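Local coordinates for putative enoyl-CoA hydratase (PDB 1UIY), which probably catalyses the reversible hydration of (2E)-enoyl-CoA to (3S)-3-hydroxyacyl-CoA, a step of fatty acid beta-oxidation, as a homohexamer built from two trimers, at residues A[9-15]-A[46-52]; A[5-9]-A[41-46]. All coordinates share one frame; numbering follows the deposited sequence.

Contact 1 (A[9-15]-A[46-52])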
loop_
_atom_site.group_PDB
_atom_site.type_symbol
_atom_site.label_atom_id
_atom_site.label_comp_id
_atom_site.label_asym_id
_atom_site.label_seq_id
_atom_site.Cartn_x
_atom_site.Cartn_y
_atom_site.Cartn_z
ATOM N N VAL A 9 0.283 -24.700 27.705
ATOM C CA VAL A 9 1.236 -24.553 26.619
ATOM C C VAL A 9 1.171 -25.884 25.892
ATOM O O VAL A 9 1.829 -26.841 26.288
ATOM C CB VAL A 9 2.669 -24.342 27.138
ATOM C CG1 VAL A 9 3.653 -24.459 25.984
ATOM C CG2 VAL A 9 2.791 -22.982 27.797
ATOM N N ALA A 10 0.356 -25.957 24.848
ATOM C CA ALA A 10 0.214 -27.192 24.086
ATOM C C ALA A 10 1.458 -27.443 23.242
ATOM O O ALA A 10 2.195 -26.507 22.922
ATOM C CB ALA A 10 -1.020 -27.116 23.197
ATOM N N VAL A 11 1.703 -28.707 22.900
ATOM C CA VAL A 11 2.847 -29.053 22.064
ATOM C C VAL A 11 2.433 -29.985 20.930
ATOM O O VAL A 11 1.805 -31.019 21.158
ATOM C CB VAL A 11 3.962 -29.744 22.864
ATOM C CG1 VAL A 11 5.139 -30.049 21.947
ATOM C CG2 VAL A 11 4.405 -28.858 24.002
ATOM N N VAL A 12 2.782 -29.612 19.704
ATOM C CA VAL A 12 2.450 -30.429 18.550
ATOM C C VAL A 12 3.717 -30.986 17.927
ATOM O O VAL A 12 4.660 -30.247 17.635
ATOM C CB VAL A 12 1.677 -29.627 17.493
ATOM C CG1 VAL A 12 1.569 -30.430 16.216
ATOM C CG2 VAL A 12 0.290 -29.307 18.005
ATOM N N PHE A 13 3.732 -32.303 17.735
ATOM C CA PHE A 13 4.883 -32.977 17.153
ATOM C C PHE A 13 4.589 -33.470 15.745
ATOM O O PHE A 13 3.562 -34.104 15.498
ATOM C CB PHE A 13 5.293 -34.178 18.007
ATOM C CG PHE A 13 5.442 -33.872 19.466
ATOM C CD1 PHE A 13 4.322 -33.633 20.261
ATOM C CD2 PHE A 13 6.702 -33.862 20.064
ATOM C CE1 PHE A 13 4.457 -33.395 21.633
ATOM C CE2 PHE A 13 6.850 -33.625 21.431
ATOM C CZ PHE A 13 5.728 -33.393 22.217
ATOM N N LEU A 14 5.495 -33.163 14.824
ATOM C CA LEU A 14 5.359 -33.615 13.445
ATOM C C LEU A 14 5.775 -35.082 13.506
ATOM O O LEU A 14 6.955 -35.389 13.701
ATOM C CB LEU A 14 6.301 -32.820 12.534
ATOM C CG LEU A 14 5.896 -31.410 12.084
ATOM C CD1 LEU A 14 5.326 -30.604 13.235
ATOM C CD2 LEU A 14 7.116 -30.722 11.508
ATOM N N ASN A 15 4.811 -35.986 13.344
ATOM C CA ASN A 15 5.102 -37.412 13.449
ATOM C C ASN A 15 5.358 -38.163 12.146
ATOM O O ASN A 15 4.444 -38.707 11.532
ATOM C CB ASN A 15 3.983 -38.100 14.219
ATOM C CG ASN A 15 4.490 -39.225 15.075
ATOM O OD1 ASN A 15 3.727 -39.852 15.810
ATOM N ND2 ASN A 15 5.792 -39.491 14.991
ATOM N N ALA A 46 -0.955 -21.149 24.656
ATOM C CA ALA A 46 0.174 -21.060 23.746
ATOM C C ALA A 46 0.386 -22.427 23.119
ATOM O O ALA A 46 -0.053 -23.430 23.664
ATOM C CB ALA A 46 1.424 -20.627 24.504
ATOM N N VAL A 47 1.059 -22.463 21.978
ATOM C CA VAL A 47 1.312 -23.718 21.291
ATOM C C VAL A 47 2.757 -23.829 20.831
ATOM O O VAL A 47 3.213 -23.026 20.021
ATOM C CB VAL A 47 0.408 -23.858 20.050
ATOM C CG1 VAL A 47 0.820 -25.064 19.227
ATOM C CG2 VAL A 47 -1.032 -23.985 20.477
ATOM N N VAL A 48 3.485 -24.806 21.360
ATOM C CA VAL A 48 4.857 -25.007 20.919
ATOM C C VAL A 48 4.715 -25.985 19.778
ATOM O O VAL A 48 3.799 -26.800 19.762
ATOM C CB VAL A 48 5.773 -25.635 21.998
ATOM C CG1 VAL A 48 7.101 -26.018 21.375
ATOM C CG2 VAL A 48 6.025 -24.641 23.124
ATOM N N LEU A 49 5.619 -25.900 18.821
ATOM C CA LEU A 49 5.569 -26.770 17.667
ATOM C C LEU A 49 6.975 -27.302 17.427
ATOM O O LEU A 49 7.938 -26.534 17.328
ATOM C CB LEU A 49 5.066 -25.960 16.473
ATOM C CG LEU A 49 4.829 -26.605 15.116
ATOM C CD1 LEU A 49 4.324 -25.536 14.153
ATOM C CD2 LEU A 49 6.116 -27.216 14.593
ATOM N N THR A 50 7.093 -28.621 17.339
ATOM C CA THR A 50 8.396 -29.234 17.118
ATOM C C THR A 50 8.286 -30.513 16.291
ATOM O O THR A 50 7.189 -30.905 15.890
ATOM C CB THR A 50 9.080 -29.547 18.460
ATOM O OG1 THR A 50 10.462 -29.833 18.233
ATOM C CG2 THR A 50 8.417 -30.731 19.128
ATOM N N GLY A 51 9.422 -31.158 16.034
ATOM C CA GLY A 51 9.406 -32.378 15.248
ATOM C C GLY A 51 9.921 -33.617 15.963
ATOM O O GLY A 51 10.794 -33.531 16.828
ATOM N N ARG A 52 9.363 -34.773 15.602
ATOM C CA ARG A 52 9.764 -36.063 16.175
ATOM C C ARG A 52 10.889 -36.630 15.321
ATOM O O ARG A 52 10.687 -36.920 14.137
ATOM C CB ARG A 52 8.600 -37.064 16.159
ATOM C CG ARG A 52 7.548 -36.855 17.227
ATOM C CD ARG A 52 8.093 -37.101 18.622
ATOM N NE ARG A 52 7.019 -37.040 19.609
ATOM C CZ ARG A 52 7.202 -37.007 20.926
ATOM N NH1 ARG A 52 6.154 -36.950 21.743
ATOM N NH2 ARG A 52 8.431 -37.023 21.427
#

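Contact 2 (A[5-9]-A[41-46])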
loop_
_atom_site.group_PDB
_atom_site.type_symbol
_atom_site.label_atom_id
_atom_site.label_comp_id
_atom_site.label_asym_id
_atom_site.label_seq_id
_atom_site.Cartn_x
_atom_site.Cartn_y
_atom_site.Cartn_z
ATOM N N GLU A 5 0.065 -32.751 22.764
ATOM C CA GLU A 5 0.030 -32.834 24.218
ATOM C C GLU A 5 -0.649 -31.576 24.740
ATOM O O GLU A 5 -0.001 -30.542 24.925
ATOM C CB GLU A 5 1.443 -32.925 24.792
ATOM C CG GLU A 5 2.262 -34.058 24.225
ATOM C CD GLU A 5 3.525 -34.314 25.019
ATOM O OE1 GLU A 5 4.225 -33.334 25.359
ATOM O OE2 GLU A 5 3.825 -35.496 25.297
ATOM N N LYS A 6 -1.958 -31.661 24.968
ATOM C CA LYS A 6 -2.706 -30.508 25.448
ATOM C C LYS A 6 -2.138 -29.976 26.753
ATOM O O LYS A 6 -1.451 -30.694 27.477
ATOM C CB LYS A 6 -4.187 -30.864 25.613
ATOM C CG LYS A 6 -4.865 -31.266 24.305
ATOM C CD LYS A 6 -6.376 -31.103 24.372
ATOM C CE LYS A 6 -7.014 -31.314 23.005
ATOM N NZ LYS A 6 -8.442 -30.877 22.980
ATOM N N GLY A 7 -2.420 -28.709 27.037
ATOM C CA GLY A 7 -1.931 -28.073 28.248
ATOM C C GLY A 7 -1.953 -26.573 28.039
ATOM O O GLY A 7 -2.175 -26.123 26.914
ATOM N N HIS A 8 -1.750 -25.790 29.095
ATOM C CA HIS A 8 -1.749 -24.339 28.941
ATOM C C HIS A 8 -0.846 -24.004 27.767
ATOM O O HIS A 8 -1.164 -23.152 26.941
ATOM C CB HIS A 8 -1.259 -23.658 30.217
ATOM C CG HIS A 8 -2.337 -23.469 31.236
ATOM N ND1 HIS A 8 -3.458 -22.701 30.997
ATOM C CD2 HIS A 8 -2.483 -23.970 32.487
ATOM C CE1 HIS A 8 -4.247 -22.736 32.056
ATOM N NE2 HIS A 8 -3.679 -23.499 32.974
ATOM N N VAL A 9 0.283 -24.700 27.705
ATOM C CA VAL A 9 1.236 -24.553 26.619
ATOM C C VAL A 9 1.171 -25.884 25.892
ATOM O O VAL A 9 1.829 -26.841 26.288
ATOM C CB VAL A 9 2.669 -24.342 27.138
ATOM C CG1 VAL A 9 3.653 -24.459 25.984
ATOM C CG2 VAL A 9 2.791 -22.982 27.797
ATOM N N ASP A 41 -9.613 -24.847 22.325
ATOM C CA ASP A 41 -9.475 -25.292 23.701
ATOM C C ASP A 41 -9.099 -24.127 24.619
ATOM O O ASP A 41 -7.952 -23.679 24.639
ATOM C CB ASP A 41 -8.436 -26.411 23.785
ATOM C CG ASP A 41 -8.389 -27.048 25.157
ATOM O OD1 ASP A 41 -7.796 -28.144 25.279
ATOM O OD2 ASP A 41 -8.942 -26.453 26.113
ATOM N N PRO A 42 -10.071 -23.635 25.405
ATOM C CA PRO A 42 -9.915 -22.519 26.345
ATOM C C PRO A 42 -8.830 -22.716 27.394
ATOM O O PRO A 42 -8.493 -21.789 28.132
ATOM C CB PRO A 42 -11.304 -22.396 26.961
ATOM C CG PRO A 42 -11.780 -23.803 26.962
ATOM C CD PRO A 42 -11.383 -24.275 25.582
ATOM N N GLY A 43 -8.293 -23.927 27.460
ATOM C CA GLY A 43 -7.236 -24.208 28.413
ATOM C C GLY A 43 -5.874 -23.935 27.800
ATOM O O GLY A 43 -4.897 -23.683 28.511
ATOM N N VAL A 44 -5.813 -23.983 26.470
ATOM C CA VAL A 44 -4.567 -23.748 25.750
ATOM C C VAL A 44 -4.338 -22.258 25.535
ATOM O O VAL A 44 -5.163 -21.579 24.922
ATOM C CB VAL A 44 -4.580 -24.432 24.377
ATOM C CG1 VAL A 44 -3.214 -24.289 23.726
ATOM C CG2 VAL A 44 -4.972 -25.894 24.522
ATOM N N ARG A 45 -3.209 -21.762 26.031
ATOM C CA ARG A 45 -2.867 -20.350 25.913
ATOM C C ARG A 45 -1.723 -20.105 24.931
ATOM O O ARG A 45 -1.537 -18.992 24.443
ATOM C CB ARG A 45 -2.480 -19.809 27.284
ATOM C CG ARG A 45 -3.456 -20.181 28.371
ATOM C CD ARG A 45 -4.823 -19.558 28.136
ATOM N NE ARG A 45 -5.161 -18.609 29.194
ATOM C CZ ARG A 45 -6.326 -17.978 29.305
ATOM N NH1 ARG A 45 -6.529 -17.131 30.307
ATOM N NH2 ARG A 45 -7.288 -18.196 28.415
ATOM N N ALA A 46 -0.955 -21.149 24.656
ATOM C CA ALA A 46 0.174 -21.060 23.746
ATOM C C ALA A 46 0.386 -22.427 23.119
ATOM O O ALA A 46 -0.053 -23.430 23.664
ATOM C CB ALA A 46 1.424 -20.627 24.504
#

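Contact 1 (A[9-15]-A[46-52])
Arg52 lays its guanidinium flat over one face of the Phe13 ring, at the C-terminal end of two parallel neighbours in the main sheet of the crotonase fold, strands 9-14 and 46-51 of a beta-alpha-beta unit. The two planes are 9° apart and CZ of Arg52 stands 3.8 Å from the centroid of the Phe13 ring, a cation-pi stack. Arg52 reaches it because its chain bends at chi2 (-66°), turning CD and NE toward the ring, while CG lies 3.6 Å from CB of Phe13. With an alanine here, the Phe13 face would probably lose its cationic cover and Gln3, which accepts from NE, would be left without that donor. Beside the ring, CG2 of Thr50 approaches obliquely, 3.7 Å from Phe13 CD2, while OG1 bonds to the backbone O of Ala100 on the next strand.

Valines, with their branched CB, suit the extended backbone. Val9 CG1 meets Val48 CG2 at 3.7 Å, and Val11 lies alongside Val48; helix 184-197 covers this face. The alternate residues Ala10, Val12 and Leu14 face helix 25-40, the crossover connection, and there CD1 of Leu14 touches CD2 of Leu49 at 3.7 Å. Ala10, a small residue, packs against Leu38 of that helix.

Behind these side chains runs an unbroken parallel ladder, in which Ala10, Val12 and Leu14 each give an N-H to one residue of 46-52 and an O to another farther along. Its straightest rung is Thr50 N to Val12 O, 2.9 Å long, with an angle of 177° at the hydrogen.

Contact 2 (A[5-9]-A[41-46])
The carbonyl O of His8 takes two backbone N-H groups from the facing segment. Arg45 N reaches it at 2.6 Å, in the carbonyl plane and on a lone pair, while Ala46 N comes at 3.0 Å, close to the line of the C=O bond. One acceptor thus satisfies two successive amides just where residues 41-46 straighten into a strand. Val44, the residue before, points its carbonyl elsewhere, to NZ of Lys95.

Gly43 O is met by His8 CA at 3.2 Å in a CA-H...O contact. The imidazole also nears this carbonyl, and CG of Arg45 lies at the ring's edge, close to its plane. Farther out, Arg45 sends NH1 to the terminal carboxylate of Phe253, a salt bridge at the C terminus of the chain.

Residues 41-44 form a type I beta turn between helix 25-40 and strand 46-51, closed by Val44 N giving to Asp41 O at 2.8 Å. Proline suits its second position, where phi is -57°. Asp41 adds an Asx turn: with CG anti to the backbone N (chi1 -172°), its OD2 accepts Gly43 N at 2.9 Å, the donor coming from above the carboxylate plane. Its other oxygen, OD1, faces the extended chain of Lys6, whose NZ makes a long salt bridge of 3.6 Å to it. Gly7 has a positive phi of 159°, at which a side chain would collide with the preceding carbonyl. Its own O lies 3.6 Å from Val44 CA, in a CA-H...O contact, with the Val44 methyls packed nearby.

From the N terminus, strand 2-5 runs into the loop at residues 5-9, which turns the chain back antiparallel into strand 9-14; helix 25-40 then leads through 41-46 into strand 46-51. Contact 2 closes the loop between 5-9 and 41-46, at the start of the two parallel strands, and contact 1, closing the 30-residue connection between 9-15 and 46-52 that contains helix 25-40, carries on from there along their length to Arg52. The contacts cross rather than nest, since their segments alternate along the chain, and they share Val9 and Ala46. Val44 CG1 packs on Ala10 CB at 3.6 Å, and Glu5 CG on Phe13 CE1. Together they tie the edge hairpin to the first beta-alpha-beta crossover.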